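Local coordinates for Glyoxalase/bleomycin resistance protein/dioxygenase (PDB 3RRI) that is a metalloprotein of the glyoxalase/bleomycin resistance superfamily and probably acts as a dioxygenase, at residues A[26-31]-A[43-48]. Residues are numbered along the deposited sequence; the frame is centred on the assembly and turned at random.
Sequences FYVTKL and ITLDFF
In the βαβββ module of the vicinal-oxygen-chelate fold, the C-terminal part of helix 20-30 and the following Leu31 pack on strand 42-47 through Tyr27, Val28 and Leu31, which meet Leu45, Phe47 and, just after the strand, Phe48. The axes of helix 26-30 and strand 43-47 approach to 9.8 Å at 51°. Leu45 carries the largest share of the strand's side, its two methyls divided between Tyr27 and Val28. Leu45 CD1 lies 3.5 Å from Tyr27 CB and also touches CG at the root of the ring, the two side chains crossing at about a right angle, while Leu45 CD2 meets Val28 CG2 at 3.6 Å. Tyr27 CG stands anti to its own carbonyl carbon (chi1 -76°), and Tyr27 CE1 comes 4.3 Å from Phe47 CE1, which lies at the tyrosine's edge near the ring plane. Its hydroxyl is hydrogen-bonded to Asp117, which gives this polar tip of a buried ring a partner. Leu31 CG is anti to the backbone N (chi1 -165°). Leu31 CD2 faces the neighbouring rims of two rings, 4.1 Å from Phe47 CE1 and 4.2 Å from Phe48 CE2, the latter approached at the ring edge. Residues 26-30 form a wider π-type turn, with Leu31 N bonded to Phe26 O at 2.9 Å. Leu52 of strand 50-56 and Leu123 of strand 122-128 also pack on Tyr27 and Phe47. Such apolar helix-on-sheet packing is characteristic of the βαβββ modules of glyoxalase-superfamily proteins.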
ATOM      1  N   PHE A  26      -9.202  31.432  -6.781  1.00 21.46           N
ATOM      2  CA  PHE A  26      -9.014  31.093  -5.392  1.00 20.50           C
ATOM      3  C   PHE A  26      -8.464  29.669  -5.256  1.00 20.88           C
ATOM      4  O   PHE A  26      -7.426  29.432  -4.629  1.00 20.53           O
ATOM      5  CB  PHE A  26     -10.312  31.230  -4.614  1.00 21.51           C
ATOM      6  CG  PHE A  26     -10.173  30.926  -3.162  1.00 19.77           C
ATOM      7  CD1 PHE A  26      -9.779  31.936  -2.268  1.00 19.93           C
ATOM      8  CD2 PHE A  26     -10.391  29.630  -2.657  1.00 20.27           C
ATOM      9  CE1 PHE A  26      -9.620  31.649  -0.940  1.00 19.43           C
ATOM     10  CE2 PHE A  26     -10.248  29.345  -1.336  1.00 20.91           C
ATOM     11  CZ  PHE A  26      -9.839  30.362  -0.458  1.00 20.40           C
ATOM     12  N   TYR A  27      -9.190  28.693  -5.796  1.00 19.74           N
ATOM     13  CA  TYR A  27      -8.875  27.306  -5.523  1.00 19.49           C
ATOM     14  C   TYR A  27      -7.667  26.774  -6.288  1.00 18.27           C
ATOM     15  O   TYR A  27      -6.942  25.963  -5.770  1.00 19.20           O
ATOM     16  CB  TYR A  27     -10.090  26.393  -5.812  1.00 18.65           C
ATOM     17  CG  TYR A  27     -11.116  26.518  -4.719  1.00 17.02           C
ATOM     18  CD1 TYR A  27     -10.919  25.905  -3.494  1.00 16.87           C
ATOM     19  CD2 TYR A  27     -12.277  27.310  -4.874  1.00 15.91           C
ATOM     20  CE1 TYR A  27     -11.812  26.053  -2.456  1.00 15.81           C
ATOM     21  CE2 TYR A  27     -13.178  27.487  -3.815  1.00 15.33           C
ATOM     22  CZ  TYR A  27     -12.954  26.849  -2.602  1.00 14.69           C
ATOM     23  OH  TYR A  27     -13.827  26.982  -1.566  1.00 18.37           O
ATOM     24  N   VAL A  28      -7.508  27.187  -7.532  1.00 19.00           N
ATOM     25  CA  VAL A  28      -6.438  26.693  -8.378  1.00 19.46           C
ATOM     26  C   VAL A  28      -5.233  27.624  -8.236  1.00 21.08           C
ATOM     27  O   VAL A  28      -4.202  27.224  -7.703  1.00 21.59           O
ATOM     28  CB  VAL A  28      -6.865  26.568  -9.840  1.00 19.69           C
ATOM     29  CG1 VAL A  28      -5.718  26.131 -10.700  1.00 19.78           C
ATOM     30  CG2 VAL A  28      -8.069  25.582  -9.992  1.00 21.44           C
ATOM     31  N   THR A  29      -5.366  28.865  -8.665  1.00 22.10           N
ATOM     32  CA  THR A  29      -4.196  29.731  -8.723  1.00 22.42           C
ATOM     33  C   THR A  29      -3.587  29.966  -7.347  1.00 22.41           C
ATOM     34  O   THR A  29      -2.365  29.841  -7.194  1.00 23.01           O
ATOM     35  CB  THR A  29      -4.511  31.089  -9.358  1.00 22.70           C
ATOM     36  OG1 THR A  29      -5.089  30.893 -10.659  1.00 24.04           O
ATOM     37  CG2 THR A  29      -3.216  31.928  -9.528  1.00 24.46           C
ATOM     38  N   LYS A  30      -4.398  30.307  -6.356  1.00 21.96           N
ATOM     39  CA  LYS A  30      -3.827  30.575  -5.030  1.00 22.04           C
ATOM     40  C   LYS A  30      -3.703  29.325  -4.188  1.00 21.15           C
ATOM     41  O   LYS A  30      -2.626  29.036  -3.681  1.00 20.33           O
ATOM     42  CB  LYS A  30      -4.621  31.626  -4.272  1.00 22.20           C
ATOM     43  CG  LYS A  30      -4.551  33.023  -4.887  1.00 26.41           C
ATOM     44  CD  LYS A  30      -5.839  33.780  -4.740  1.00 32.76           C
ATOM     45  CE  LYS A  30      -6.304  33.860  -3.310  1.00 34.16           C
ATOM     46  NZ  LYS A  30      -7.398  34.885  -3.177  1.00 37.67           N
ATOM     47  N   LEU A  31      -4.775  28.552  -4.013  1.00 18.93           N
ATOM     48  CA  LEU A  31      -4.690  27.433  -3.070  1.00 18.98           C
ATOM     49  C   LEU A  31      -3.874  26.213  -3.594  1.00 18.37           C
ATOM     50  O   LEU A  31      -3.415  25.355  -2.825  1.00 18.54           O
ATOM     51  CB  LEU A  31      -6.082  26.990  -2.583  1.00 18.72           C
ATOM     52  CG  LEU A  31      -6.179  26.082  -1.357  1.00 18.83           C
ATOM     53  CD1 LEU A  31      -5.630  26.749  -0.068  1.00 20.84           C
ATOM     54  CD2 LEU A  31      -7.625  25.663  -1.153  1.00 20.22           C
ATOM     55  N   ILE A  43     -17.461  24.310 -11.828  1.00 20.88           N
ATOM     56  CA  ILE A  43     -16.101  23.790 -12.054  1.00 20.54           C
ATOM     57  C   ILE A  43     -15.817  22.711 -11.028  1.00 18.84           C
ATOM     58  O   ILE A  43     -16.300  22.771  -9.893  1.00 19.82           O
ATOM     59  CB  ILE A  43     -14.987  24.871 -11.996  1.00 20.90           C
ATOM     60  CG1 ILE A  43     -14.892  25.499 -10.599  1.00 22.78           C
ATOM     61  CG2 ILE A  43     -15.210  25.936 -13.070  1.00 22.59           C
ATOM     62  CD1 ILE A  43     -13.656  26.371 -10.449  1.00 23.80           C
ATOM     63  N   THR A  44     -15.055  21.702 -11.453  1.00 18.54           N
ATOM     64  CA  THR A  44     -14.675  20.595 -10.585  1.00 19.28           C
ATOM     65  C   THR A  44     -13.181  20.564 -10.347  1.00 19.30           C
ATOM     66  O   THR A  44     -12.383  20.888 -11.229  1.00 19.62           O
ATOM     67  CB  THR A  44     -15.138  19.228 -11.151  1.00 19.47           C
ATOM     68  OG1 THR A  44     -14.278  18.797 -12.215  1.00 19.63           O
ATOM     69  CG2 THR A  44     -16.585  19.354 -11.612  1.00 20.08           C
ATOM     70  N   LEU A  45     -12.815  20.194  -9.125  1.00 18.50           N
ATOM     71  CA  LEU A  45     -11.455  20.402  -8.649  1.00 18.54           C
ATOM     72  C   LEU A  45     -10.965  19.165  -7.944  1.00 18.36           C
ATOM     73  O   LEU A  45     -11.724  18.499  -7.245  1.00 17.28           O
ATOM     74  CB  LEU A  45     -11.444  21.543  -7.669  1.00 18.86           C
ATOM     75  CG  LEU A  45     -11.900  22.897  -8.157  1.00 19.61           C
ATOM     76  CD1 LEU A  45     -12.169  23.807  -6.935  1.00 20.93           C
ATOM     77  CD2 LEU A  45     -10.883  23.508  -9.065  1.00 20.68           C
ATOM     78  N   ASP A  46      -9.680  18.877  -8.100  1.00 18.33           N
ATOM     79  CA  ASP A  46      -8.990  17.891  -7.301  1.00 18.47           C
ATOM     80  C   ASP A  46      -8.493  18.726  -6.108  1.00 18.30           C
ATOM     81  O   ASP A  46      -7.534  19.525  -6.213  1.00 20.18           O
ATOM     82  CB  ASP A  46      -7.869  17.221  -8.104  1.00 18.01           C
ATOM     83  CG  ASP A  46      -6.897  16.434  -7.268  1.00 19.90           C
ATOM     84  OD1 ASP A  46      -6.945  16.502  -6.019  1.00 18.42           O
ATOM     85  OD2 ASP A  46      -6.054  15.708  -7.885  1.00 21.55           O
ATOM     86  N   PHE A  47      -9.217  18.558  -5.006  1.00 18.22           N
ATOM     87  CA  PHE A  47      -9.023  19.315  -3.777  1.00 17.29           C
ATOM     88  C   PHE A  47      -8.303  18.366  -2.804  1.00 17.24           C
ATOM     89  O   PHE A  47      -8.927  17.573  -2.082  1.00 15.93           O
ATOM     90  CB  PHE A  47     -10.385  19.785  -3.259  1.00 17.78           C
ATOM     91  CG  PHE A  47     -10.321  20.490  -1.928  1.00 17.06           C
ATOM     92  CD1 PHE A  47     -10.147  21.856  -1.884  1.00 18.46           C
ATOM     93  CD2 PHE A  47     -10.540  19.805  -0.754  1.00 17.92           C
ATOM     94  CE1 PHE A  47     -10.125  22.512  -0.650  1.00 16.99           C
ATOM     95  CE2 PHE A  47     -10.546  20.432   0.479  1.00 18.27           C
ATOM     96  CZ  PHE A  47     -10.316  21.809   0.526  1.00 18.40           C
ATOM     97  N   PHE A  48      -6.960  18.403  -2.804  1.00 18.24           N
ATOM     98  CA  PHE A  48      -6.138  17.549  -1.935  1.00 18.24           C
ATOM     99  C   PHE A  48      -6.441  16.060  -2.105  1.00 18.69           C
ATOM    100  O   PHE A  48      -6.264  15.257  -1.195  1.00 18.40           O
ATOM    101  CB  PHE A  48      -6.285  17.962  -0.455  1.00 18.95           C
ATOM    102  CG  PHE A  48      -5.888  19.378  -0.176  1.00 19.07           C
ATOM    103  CD1 PHE A  48      -4.608  19.655   0.261  1.00 19.14           C
ATOM    104  CD2 PHE A  48      -6.756  20.432  -0.366  1.00 19.18           C
ATOM    105  CE1 PHE A  48      -4.229  20.986   0.510  1.00 18.88           C
ATOM    106  CE2 PHE A  48      -6.371  21.765  -0.104  1.00 21.43           C
ATOM    107  CZ  PHE A  48      -5.098  22.006   0.353  1.00 21.60           C
TER